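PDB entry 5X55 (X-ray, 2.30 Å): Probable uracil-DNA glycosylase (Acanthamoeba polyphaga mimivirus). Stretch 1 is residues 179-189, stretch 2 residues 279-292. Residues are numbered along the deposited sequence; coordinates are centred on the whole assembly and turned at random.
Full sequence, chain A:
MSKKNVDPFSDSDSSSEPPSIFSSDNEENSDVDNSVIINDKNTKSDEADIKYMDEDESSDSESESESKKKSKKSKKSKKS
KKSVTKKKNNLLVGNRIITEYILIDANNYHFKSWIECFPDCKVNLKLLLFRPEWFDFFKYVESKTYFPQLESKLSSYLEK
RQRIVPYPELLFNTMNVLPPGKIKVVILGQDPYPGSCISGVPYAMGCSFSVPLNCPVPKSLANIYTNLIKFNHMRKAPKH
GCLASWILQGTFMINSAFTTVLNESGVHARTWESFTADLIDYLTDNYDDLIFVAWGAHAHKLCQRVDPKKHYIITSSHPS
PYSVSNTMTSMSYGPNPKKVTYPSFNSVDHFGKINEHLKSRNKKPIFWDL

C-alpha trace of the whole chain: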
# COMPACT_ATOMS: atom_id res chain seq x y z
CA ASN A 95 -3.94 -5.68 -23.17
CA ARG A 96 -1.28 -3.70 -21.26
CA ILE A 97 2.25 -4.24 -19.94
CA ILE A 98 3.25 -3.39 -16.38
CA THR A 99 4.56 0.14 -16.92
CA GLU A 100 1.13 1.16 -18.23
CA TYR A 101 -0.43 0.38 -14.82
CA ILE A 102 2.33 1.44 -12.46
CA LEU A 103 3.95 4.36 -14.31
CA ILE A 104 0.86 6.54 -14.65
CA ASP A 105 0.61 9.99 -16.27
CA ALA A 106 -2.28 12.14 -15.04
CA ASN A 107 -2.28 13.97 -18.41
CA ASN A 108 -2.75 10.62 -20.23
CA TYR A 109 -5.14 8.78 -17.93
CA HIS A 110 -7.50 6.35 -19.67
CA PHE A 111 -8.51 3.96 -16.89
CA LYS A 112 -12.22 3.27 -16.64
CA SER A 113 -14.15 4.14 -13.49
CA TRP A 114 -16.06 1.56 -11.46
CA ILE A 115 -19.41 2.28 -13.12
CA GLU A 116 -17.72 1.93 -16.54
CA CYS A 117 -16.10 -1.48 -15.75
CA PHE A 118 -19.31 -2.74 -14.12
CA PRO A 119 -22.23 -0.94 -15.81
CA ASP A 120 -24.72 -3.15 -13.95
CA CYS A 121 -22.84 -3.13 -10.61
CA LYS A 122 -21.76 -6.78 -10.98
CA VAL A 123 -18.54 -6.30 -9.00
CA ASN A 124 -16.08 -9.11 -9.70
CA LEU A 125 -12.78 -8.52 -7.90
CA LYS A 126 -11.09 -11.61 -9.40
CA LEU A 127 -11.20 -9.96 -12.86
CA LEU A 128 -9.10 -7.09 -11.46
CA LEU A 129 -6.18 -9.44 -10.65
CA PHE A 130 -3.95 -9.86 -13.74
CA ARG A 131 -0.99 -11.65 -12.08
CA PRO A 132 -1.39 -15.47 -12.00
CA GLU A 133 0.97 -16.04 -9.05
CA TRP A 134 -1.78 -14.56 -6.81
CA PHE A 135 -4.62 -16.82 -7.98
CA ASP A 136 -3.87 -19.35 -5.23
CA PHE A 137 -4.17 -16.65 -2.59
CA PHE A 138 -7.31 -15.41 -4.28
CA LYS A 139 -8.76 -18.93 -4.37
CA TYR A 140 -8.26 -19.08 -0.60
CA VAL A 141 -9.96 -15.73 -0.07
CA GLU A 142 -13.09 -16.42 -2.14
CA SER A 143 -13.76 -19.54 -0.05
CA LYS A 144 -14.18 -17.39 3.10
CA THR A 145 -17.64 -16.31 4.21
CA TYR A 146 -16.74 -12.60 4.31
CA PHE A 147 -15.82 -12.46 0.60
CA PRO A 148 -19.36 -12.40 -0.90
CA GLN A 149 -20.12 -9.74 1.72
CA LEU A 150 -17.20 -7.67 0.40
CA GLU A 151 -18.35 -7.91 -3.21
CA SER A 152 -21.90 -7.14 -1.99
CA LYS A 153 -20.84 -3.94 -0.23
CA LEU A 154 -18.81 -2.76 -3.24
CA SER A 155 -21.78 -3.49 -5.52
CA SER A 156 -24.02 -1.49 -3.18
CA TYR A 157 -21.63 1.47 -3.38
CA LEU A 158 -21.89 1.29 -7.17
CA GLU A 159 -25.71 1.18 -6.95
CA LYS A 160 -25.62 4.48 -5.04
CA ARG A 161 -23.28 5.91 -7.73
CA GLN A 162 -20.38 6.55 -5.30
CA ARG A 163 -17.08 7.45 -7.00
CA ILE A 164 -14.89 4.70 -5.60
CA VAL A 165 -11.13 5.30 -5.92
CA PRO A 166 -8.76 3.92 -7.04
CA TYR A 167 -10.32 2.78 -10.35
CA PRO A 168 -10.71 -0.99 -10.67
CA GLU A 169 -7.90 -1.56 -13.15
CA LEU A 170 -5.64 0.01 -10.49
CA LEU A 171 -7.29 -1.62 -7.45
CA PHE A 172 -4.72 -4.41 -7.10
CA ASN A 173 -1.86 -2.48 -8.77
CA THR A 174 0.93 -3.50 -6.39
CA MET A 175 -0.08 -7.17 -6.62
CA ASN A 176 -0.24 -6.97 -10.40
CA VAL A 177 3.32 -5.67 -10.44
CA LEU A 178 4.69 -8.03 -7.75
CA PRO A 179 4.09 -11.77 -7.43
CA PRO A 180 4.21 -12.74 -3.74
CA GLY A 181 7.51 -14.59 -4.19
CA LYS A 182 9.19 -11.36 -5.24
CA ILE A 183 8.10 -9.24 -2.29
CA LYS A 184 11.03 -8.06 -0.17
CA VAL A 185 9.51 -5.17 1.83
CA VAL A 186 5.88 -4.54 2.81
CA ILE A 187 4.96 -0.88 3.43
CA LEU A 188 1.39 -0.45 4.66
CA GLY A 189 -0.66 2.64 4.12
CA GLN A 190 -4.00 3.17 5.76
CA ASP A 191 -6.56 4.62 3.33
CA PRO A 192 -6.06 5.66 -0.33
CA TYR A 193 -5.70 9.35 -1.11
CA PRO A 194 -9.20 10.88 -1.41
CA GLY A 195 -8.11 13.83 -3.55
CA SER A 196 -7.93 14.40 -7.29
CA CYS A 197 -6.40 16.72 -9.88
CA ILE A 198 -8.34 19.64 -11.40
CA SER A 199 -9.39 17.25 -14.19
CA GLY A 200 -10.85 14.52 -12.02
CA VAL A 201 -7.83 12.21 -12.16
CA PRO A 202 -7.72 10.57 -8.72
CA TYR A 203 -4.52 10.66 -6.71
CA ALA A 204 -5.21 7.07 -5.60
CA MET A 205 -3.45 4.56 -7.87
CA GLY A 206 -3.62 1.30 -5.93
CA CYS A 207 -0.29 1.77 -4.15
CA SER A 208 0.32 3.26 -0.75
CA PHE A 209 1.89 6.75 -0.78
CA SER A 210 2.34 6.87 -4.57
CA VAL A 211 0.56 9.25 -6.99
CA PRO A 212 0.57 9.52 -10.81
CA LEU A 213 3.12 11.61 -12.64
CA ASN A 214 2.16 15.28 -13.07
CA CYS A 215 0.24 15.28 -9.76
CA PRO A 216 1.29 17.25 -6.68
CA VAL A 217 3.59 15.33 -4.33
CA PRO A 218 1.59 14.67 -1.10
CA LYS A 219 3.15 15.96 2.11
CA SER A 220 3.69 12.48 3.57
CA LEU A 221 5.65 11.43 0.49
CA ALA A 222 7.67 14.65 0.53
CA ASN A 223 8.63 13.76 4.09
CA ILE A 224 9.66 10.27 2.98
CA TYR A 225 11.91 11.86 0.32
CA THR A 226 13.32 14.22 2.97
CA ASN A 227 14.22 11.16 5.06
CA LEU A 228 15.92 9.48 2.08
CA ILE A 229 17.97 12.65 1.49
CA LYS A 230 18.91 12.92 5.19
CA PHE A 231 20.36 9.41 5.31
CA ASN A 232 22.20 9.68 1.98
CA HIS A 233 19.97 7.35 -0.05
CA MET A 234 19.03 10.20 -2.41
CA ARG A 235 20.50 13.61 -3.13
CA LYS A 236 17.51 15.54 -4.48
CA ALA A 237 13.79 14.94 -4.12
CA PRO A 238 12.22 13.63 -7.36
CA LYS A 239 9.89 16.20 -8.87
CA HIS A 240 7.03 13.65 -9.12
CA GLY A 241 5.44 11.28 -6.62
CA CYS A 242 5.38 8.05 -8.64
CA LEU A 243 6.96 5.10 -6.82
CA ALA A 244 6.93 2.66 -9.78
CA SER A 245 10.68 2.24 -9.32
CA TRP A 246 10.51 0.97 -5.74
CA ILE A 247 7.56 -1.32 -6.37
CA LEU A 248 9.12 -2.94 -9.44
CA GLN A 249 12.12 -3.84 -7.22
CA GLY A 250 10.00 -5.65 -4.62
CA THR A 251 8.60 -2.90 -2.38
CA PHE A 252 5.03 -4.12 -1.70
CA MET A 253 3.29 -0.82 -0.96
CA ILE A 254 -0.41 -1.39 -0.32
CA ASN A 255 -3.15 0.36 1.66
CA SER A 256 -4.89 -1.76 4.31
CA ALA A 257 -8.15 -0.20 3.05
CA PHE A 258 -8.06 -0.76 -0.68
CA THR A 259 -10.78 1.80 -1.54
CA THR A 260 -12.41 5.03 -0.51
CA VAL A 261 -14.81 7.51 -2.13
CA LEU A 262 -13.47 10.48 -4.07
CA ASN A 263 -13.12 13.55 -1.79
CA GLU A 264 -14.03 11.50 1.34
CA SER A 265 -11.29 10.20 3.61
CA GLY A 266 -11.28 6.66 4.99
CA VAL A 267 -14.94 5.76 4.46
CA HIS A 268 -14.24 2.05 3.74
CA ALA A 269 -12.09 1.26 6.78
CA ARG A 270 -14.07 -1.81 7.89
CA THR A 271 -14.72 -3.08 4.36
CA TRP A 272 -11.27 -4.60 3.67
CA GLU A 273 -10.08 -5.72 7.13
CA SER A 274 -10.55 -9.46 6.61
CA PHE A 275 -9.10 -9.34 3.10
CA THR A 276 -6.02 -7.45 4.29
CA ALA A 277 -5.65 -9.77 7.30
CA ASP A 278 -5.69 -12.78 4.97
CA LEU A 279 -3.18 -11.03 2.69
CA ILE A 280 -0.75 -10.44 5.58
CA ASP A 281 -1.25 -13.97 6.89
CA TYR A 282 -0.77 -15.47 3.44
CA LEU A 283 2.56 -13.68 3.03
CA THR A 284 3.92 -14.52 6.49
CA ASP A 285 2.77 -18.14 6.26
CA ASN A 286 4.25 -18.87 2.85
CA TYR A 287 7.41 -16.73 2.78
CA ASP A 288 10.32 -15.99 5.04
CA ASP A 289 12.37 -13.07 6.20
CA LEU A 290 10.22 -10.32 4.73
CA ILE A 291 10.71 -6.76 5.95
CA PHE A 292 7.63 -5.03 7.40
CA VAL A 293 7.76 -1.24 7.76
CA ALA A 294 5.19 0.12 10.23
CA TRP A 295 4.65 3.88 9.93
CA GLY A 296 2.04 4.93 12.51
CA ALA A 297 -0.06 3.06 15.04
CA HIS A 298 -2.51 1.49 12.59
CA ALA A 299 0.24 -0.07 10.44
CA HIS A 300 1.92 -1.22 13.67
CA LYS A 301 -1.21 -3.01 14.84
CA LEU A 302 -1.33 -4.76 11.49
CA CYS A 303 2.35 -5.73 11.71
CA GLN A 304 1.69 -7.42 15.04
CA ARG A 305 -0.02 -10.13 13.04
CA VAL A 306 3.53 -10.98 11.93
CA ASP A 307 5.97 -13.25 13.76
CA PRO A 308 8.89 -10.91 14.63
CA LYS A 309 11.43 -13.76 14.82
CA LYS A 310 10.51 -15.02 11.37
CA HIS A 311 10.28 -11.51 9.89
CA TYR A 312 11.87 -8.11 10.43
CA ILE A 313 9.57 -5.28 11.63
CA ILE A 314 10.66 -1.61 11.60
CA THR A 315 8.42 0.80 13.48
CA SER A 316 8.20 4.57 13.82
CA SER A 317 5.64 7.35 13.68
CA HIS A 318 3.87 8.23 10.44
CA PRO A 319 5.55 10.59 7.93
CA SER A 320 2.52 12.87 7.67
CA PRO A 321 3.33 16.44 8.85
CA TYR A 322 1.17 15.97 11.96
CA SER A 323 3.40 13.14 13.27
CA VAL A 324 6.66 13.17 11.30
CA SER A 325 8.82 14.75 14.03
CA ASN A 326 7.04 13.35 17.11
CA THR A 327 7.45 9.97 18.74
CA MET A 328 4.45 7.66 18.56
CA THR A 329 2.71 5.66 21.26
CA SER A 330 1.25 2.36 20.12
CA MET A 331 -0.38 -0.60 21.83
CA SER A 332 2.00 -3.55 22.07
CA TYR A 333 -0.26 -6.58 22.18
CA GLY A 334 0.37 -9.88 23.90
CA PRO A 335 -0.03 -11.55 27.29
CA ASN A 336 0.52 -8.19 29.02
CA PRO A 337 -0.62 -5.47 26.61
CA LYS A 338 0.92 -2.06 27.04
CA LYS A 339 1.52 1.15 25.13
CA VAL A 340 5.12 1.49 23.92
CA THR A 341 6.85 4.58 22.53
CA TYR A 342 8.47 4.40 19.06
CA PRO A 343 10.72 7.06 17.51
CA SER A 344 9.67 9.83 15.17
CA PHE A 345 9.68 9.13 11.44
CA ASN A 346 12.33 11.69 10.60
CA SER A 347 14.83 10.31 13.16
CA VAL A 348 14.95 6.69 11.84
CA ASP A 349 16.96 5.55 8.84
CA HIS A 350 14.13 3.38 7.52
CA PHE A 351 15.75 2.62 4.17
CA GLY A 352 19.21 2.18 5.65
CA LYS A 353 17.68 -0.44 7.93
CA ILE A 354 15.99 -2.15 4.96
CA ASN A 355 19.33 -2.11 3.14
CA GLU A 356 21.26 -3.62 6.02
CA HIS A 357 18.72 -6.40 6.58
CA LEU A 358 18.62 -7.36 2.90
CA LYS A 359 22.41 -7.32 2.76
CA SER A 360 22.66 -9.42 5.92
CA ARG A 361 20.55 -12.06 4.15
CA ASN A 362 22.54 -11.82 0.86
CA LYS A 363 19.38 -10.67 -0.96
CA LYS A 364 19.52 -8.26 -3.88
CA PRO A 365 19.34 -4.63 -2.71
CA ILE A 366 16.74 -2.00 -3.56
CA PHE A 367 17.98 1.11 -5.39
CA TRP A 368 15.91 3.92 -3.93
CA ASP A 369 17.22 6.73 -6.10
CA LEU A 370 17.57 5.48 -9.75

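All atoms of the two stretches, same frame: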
# COMPACT_ATOMS: atom_id res chain seq x y z
N PRO A 179 4.49 -10.47 -7.97
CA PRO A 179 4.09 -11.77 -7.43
C PRO A 179 4.56 -11.90 -6.00
O PRO A 179 5.57 -11.29 -5.60
CB PRO A 179 4.78 -12.77 -8.36
CG PRO A 179 5.84 -12.01 -9.05
CD PRO A 179 5.35 -10.61 -9.16
N PRO A 180 3.84 -12.67 -5.17
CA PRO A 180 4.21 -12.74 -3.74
C PRO A 180 5.64 -13.20 -3.51
O PRO A 180 6.29 -12.72 -2.57
CB PRO A 180 3.19 -13.74 -3.16
CG PRO A 180 2.60 -14.45 -4.33
CD PRO A 180 2.72 -13.55 -5.53
N GLY A 181 6.15 -14.10 -4.35
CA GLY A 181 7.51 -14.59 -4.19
C GLY A 181 8.59 -13.57 -4.46
O GLY A 181 9.76 -13.84 -4.19
N LYS A 182 8.23 -12.40 -4.97
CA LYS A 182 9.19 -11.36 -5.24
C LYS A 182 9.09 -10.20 -4.27
O LYS A 182 9.86 -9.24 -4.39
CB LYS A 182 9.01 -10.87 -6.68
CG LYS A 182 9.12 -12.03 -7.67
CD LYS A 182 10.58 -12.41 -7.83
CE LYS A 182 11.25 -11.57 -8.89
NZ LYS A 182 12.50 -10.86 -8.43
N ILE A 183 8.17 -10.26 -3.32
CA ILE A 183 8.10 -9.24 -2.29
C ILE A 183 9.33 -9.32 -1.40
O ILE A 183 9.68 -10.39 -0.90
CB ILE A 183 6.81 -9.41 -1.46
CG1 ILE A 183 5.59 -9.03 -2.30
CG2 ILE A 183 6.88 -8.61 -0.17
CD1 ILE A 183 4.32 -9.69 -1.86
N LYS A 184 9.98 -8.17 -1.18
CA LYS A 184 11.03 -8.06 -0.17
C LYS A 184 10.66 -7.19 1.02
O LYS A 184 11.12 -7.45 2.12
CB LYS A 184 12.31 -7.50 -0.79
CG LYS A 184 12.79 -8.28 -1.98
CD LYS A 184 13.39 -7.34 -2.99
CE LYS A 184 14.88 -7.52 -3.10
NZ LYS A 184 15.36 -6.87 -4.38
N VAL A 185 9.87 -6.14 0.81
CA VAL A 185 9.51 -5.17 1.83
C VAL A 185 8.03 -4.90 1.67
O VAL A 185 7.54 -4.77 0.54
CB VAL A 185 10.32 -3.86 1.68
CG1 VAL A 185 10.00 -2.90 2.82
CG2 VAL A 185 11.80 -4.14 1.60
N VAL A 186 7.30 -4.85 2.79
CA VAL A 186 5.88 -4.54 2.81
C VAL A 186 5.73 -3.22 3.54
O VAL A 186 6.10 -3.11 4.72
CB VAL A 186 5.07 -5.64 3.52
CG1 VAL A 186 3.59 -5.24 3.59
CG2 VAL A 186 5.26 -7.00 2.84
N ILE A 187 5.22 -2.20 2.84
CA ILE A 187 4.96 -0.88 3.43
C ILE A 187 3.45 -0.64 3.40
O ILE A 187 2.87 -0.38 2.33
CB ILE A 187 5.71 0.25 2.71
CG1 ILE A 187 7.18 -0.14 2.48
CG2 ILE A 187 5.61 1.55 3.52
CD1 ILE A 187 8.06 1.01 2.07
N LEU A 188 2.82 -0.67 4.56
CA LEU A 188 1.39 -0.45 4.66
C LEU A 188 1.03 1.03 4.73
O LEU A 188 1.60 1.78 5.53
CB LEU A 188 0.84 -1.16 5.88
CG LEU A 188 0.80 -2.65 5.60
CD1 LEU A 188 0.87 -3.37 6.93
CD2 LEU A 188 -0.47 -2.99 4.82
N GLY A 189 0.10 1.44 3.88
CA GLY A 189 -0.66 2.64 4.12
C GLY A 189 -1.98 2.31 4.81
O GLY A 189 -2.34 1.16 5.07
N LEU A 279 -4.34 -11.32 3.53
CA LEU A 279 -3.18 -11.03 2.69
C LEU A 279 -1.89 -11.07 3.52
O LEU A 279 -0.90 -11.72 3.13
CB LEU A 279 -3.38 -9.68 2.01
CG LEU A 279 -2.27 -9.08 1.15
CD1 LEU A 279 -1.69 -10.10 0.17
CD2 LEU A 279 -2.81 -7.83 0.42
N ILE A 280 -1.90 -10.40 4.68
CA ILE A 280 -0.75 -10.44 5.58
C ILE A 280 -0.43 -11.87 5.98
O ILE A 280 0.72 -12.32 5.91
CB ILE A 280 -0.99 -9.57 6.84
CG1 ILE A 280 -1.49 -8.15 6.51
CG2 ILE A 280 0.24 -9.55 7.74
CD1 ILE A 280 -0.54 -7.32 5.78
N ASP A 281 -1.46 -12.61 6.42
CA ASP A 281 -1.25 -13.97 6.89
C ASP A 281 -0.74 -14.87 5.78
O ASP A 281 0.13 -15.72 6.01
CB ASP A 281 -2.55 -14.55 7.47
CG ASP A 281 -3.01 -13.80 8.72
OD1 ASP A 281 -2.18 -13.07 9.32
OD2 ASP A 281 -4.20 -13.91 9.09
N TYR A 282 -1.26 -14.70 4.57
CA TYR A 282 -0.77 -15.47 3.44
C TYR A 282 0.72 -15.24 3.23
O TYR A 282 1.49 -16.19 3.02
CB TYR A 282 -1.55 -15.10 2.18
CG TYR A 282 -1.07 -15.85 0.96
CD1 TYR A 282 -1.56 -17.12 0.66
CD2 TYR A 282 -0.13 -15.29 0.11
CE1 TYR A 282 -1.11 -17.81 -0.46
CE2 TYR A 282 0.33 -15.98 -1.01
CZ TYR A 282 -0.16 -17.23 -1.28
OH TYR A 282 0.28 -17.91 -2.40
N LEU A 283 1.15 -13.97 3.29
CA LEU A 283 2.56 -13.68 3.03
C LEU A 283 3.45 -14.26 4.13
O LEU A 283 4.45 -14.93 3.84
CB LEU A 283 2.79 -12.17 2.87
CG LEU A 283 2.15 -11.49 1.66
CD1 LEU A 283 2.35 -9.99 1.74
CD2 LEU A 283 2.73 -12.03 0.37
N THR A 284 3.09 -14.03 5.40
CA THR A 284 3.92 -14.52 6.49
C THR A 284 3.86 -16.04 6.65
O THR A 284 4.78 -16.63 7.22
CB THR A 284 3.52 -13.86 7.81
OG1 THR A 284 2.16 -14.21 8.12
CG2 THR A 284 3.64 -12.34 7.69
N ASP A 285 2.80 -16.69 6.18
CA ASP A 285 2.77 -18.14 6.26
C ASP A 285 3.56 -18.78 5.13
O ASP A 285 4.12 -19.87 5.31
CB ASP A 285 1.33 -18.66 6.24
CG ASP A 285 0.51 -18.18 7.43
OD1 ASP A 285 1.07 -17.55 8.37
OD2 ASP A 285 -0.73 -18.43 7.42
N ASN A 286 3.61 -18.16 3.95
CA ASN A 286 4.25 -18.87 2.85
C ASN A 286 5.65 -18.39 2.51
O ASN A 286 6.33 -19.03 1.71
CB ASN A 286 3.36 -18.81 1.61
CG ASN A 286 2.14 -19.68 1.76
OD1 ASN A 286 1.03 -19.20 2.04
ND2 ASN A 286 2.33 -20.99 1.63
N TYR A 287 6.12 -17.30 3.12
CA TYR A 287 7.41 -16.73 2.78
C TYR A 287 8.18 -16.37 4.04
O TYR A 287 7.62 -16.24 5.13
CB TYR A 287 7.26 -15.50 1.86
CG TYR A 287 6.57 -15.88 0.58
CD1 TYR A 287 7.29 -16.46 -0.47
CD2 TYR A 287 5.21 -15.74 0.43
CE1 TYR A 287 6.66 -16.85 -1.63
CE2 TYR A 287 4.57 -16.13 -0.73
CZ TYR A 287 5.31 -16.69 -1.75
OH TYR A 287 4.71 -17.09 -2.91
N ASP A 288 9.49 -16.19 3.87
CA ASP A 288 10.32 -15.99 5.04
C ASP A 288 11.15 -14.74 4.93
O ASP A 288 11.51 -14.29 3.82
CB ASP A 288 11.19 -17.20 5.28
CG ASP A 288 10.38 -18.41 5.74
OD1 ASP A 288 10.84 -19.56 5.54
OD2 ASP A 288 9.28 -18.22 6.30
N ASP A 289 11.41 -14.15 6.10
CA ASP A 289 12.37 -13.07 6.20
C ASP A 289 11.96 -11.88 5.33
O ASP A 289 12.77 -11.30 4.59
CB ASP A 289 13.76 -13.58 5.81
CG ASP A 289 14.85 -12.63 6.18
OD1 ASP A 289 15.71 -12.39 5.31
OD2 ASP A 289 14.84 -12.13 7.33
N LEU A 290 10.67 -11.55 5.35
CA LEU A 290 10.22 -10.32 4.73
C LEU A 290 10.55 -9.17 5.67
O LEU A 290 10.78 -9.36 6.87
CB LEU A 290 8.72 -10.35 4.46
CG LEU A 290 8.21 -11.51 3.61
CD1 LEU A 290 6.71 -11.38 3.35
CD2 LEU A 290 8.97 -11.63 2.30
N ILE A 291 10.55 -7.96 5.13
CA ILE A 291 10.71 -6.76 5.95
C ILE A 291 9.37 -6.02 5.97
O ILE A 291 8.83 -5.67 4.92
CB ILE A 291 11.83 -5.87 5.42
CG1 ILE A 291 13.13 -6.67 5.39
CG2 ILE A 291 11.94 -4.63 6.31
CD1 ILE A 291 14.21 -6.08 4.51
N PHE A 292 8.85 -5.80 7.18
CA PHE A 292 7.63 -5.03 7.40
C PHE A 292 7.99 -3.68 7.99
O PHE A 292 8.67 -3.60 9.02
CB PHE A 292 6.66 -5.78 8.33
CG PHE A 292 5.95 -6.93 7.67
CD1 PHE A 292 6.57 -8.16 7.55
CD2 PHE A 292 4.67 -6.76 7.14
CE1 PHE A 292 5.93 -9.23 6.93
CE2 PHE A 292 4.01 -7.82 6.50
CZ PHE A 292 4.65 -9.06 6.39
O HOH W 1 12.95 -9.47 2.52

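Only two direct hydrogen bonds join these stretches, and both run through the backbone of Ile291, so a contact that buries 615 Å² in total relies for the rest on one shared water and on apolar packing. Ile291 N donates to Lys184 O at 3.1 Å, and Val186 N donates to Ile291 O at 2.7 Å. With its NH and its carbonyl engaged by the residues before and after Val185, Ile291 sits in parallel register with Val185, their CA atoms 4.6 Å apart. The spacing is tight enough for a CA-H...O contact as well, Val185 CA lying 3.2 Å from Ile291 O. One residue on, Val186 pairs with Phe292.

Lys184 O does double duty. Besides accepting from Ile291, Lys184 O accepts from water 1, whose oxygen is 2.8 Å away, and the same water donates to Asp289 O, its oxygen also at 2.8 Å. The water ties the two backbones together just before the strands begin; Asp289, with positive phi and psi, belongs to the loop leading to the strand. The CA-to-CB bond of Lys184 points away from the other stretch, and its NZ is satisfied elsewhere in the structure; what this position gives to the contact is its backbone.

The alternation of the strands sorts the side chains. Val185 and Ile291 share one face of the sheet, where Val185 CG2 comes within 4.2 Å of Ile291 CB. Val186 and Phe292 share the other. There the end of the Phe292 side chain comes nearer the first stretch, Val186 CG2 lies over one face of its ring, and Val186 CB is 3.8 Å from Phe292 CD2. Beta-branched residues suit three of these four paired positions, being compact and at ease in extended backbone, while the flat phenylalanine ring offers a broad surface to a small valine.

Helix 279-286 packs against the first stretch mainly with aliphatic side chains. Leu283 is its hub: its CD2 meets Ile183 CD1 at 3.6 Å and Pro180 CB at 3.9 Å, while its CD1 lies 4.3 Å from Val186 CG2. A leucine with two spread methyls can serve several neighbours at once. One helical turn earlier, the end of Ile280 reaches Leu188, with the two CD1 atoms 4.3 Å apart. Leu290 CD2 lies 3.5 Å from Ile183 O, and its apolar contact is with Ile183 CG2, 4.4 Å from Leu290 CD2.

The opposite end of the contact is closed by proline and tyrosine. Pro180, buried in a short 3-10 segment, has its CB 4.2 Å from Tyr282 CE2, at the edge of that ring, and 3.7 Å from Tyr287 CE2. Tyr287, the first residue to leave helical geometry, has its CA-to-CB bond directed toward the first stretch; Pro180 C lies over one face of its ring and Gly181 CA approaches CE1 of Tyr287 to 3.5 Å. Rigid proline fits this corner, and a partly exposed tyrosine can cover it while keeping a polar hydroxyl at its tip.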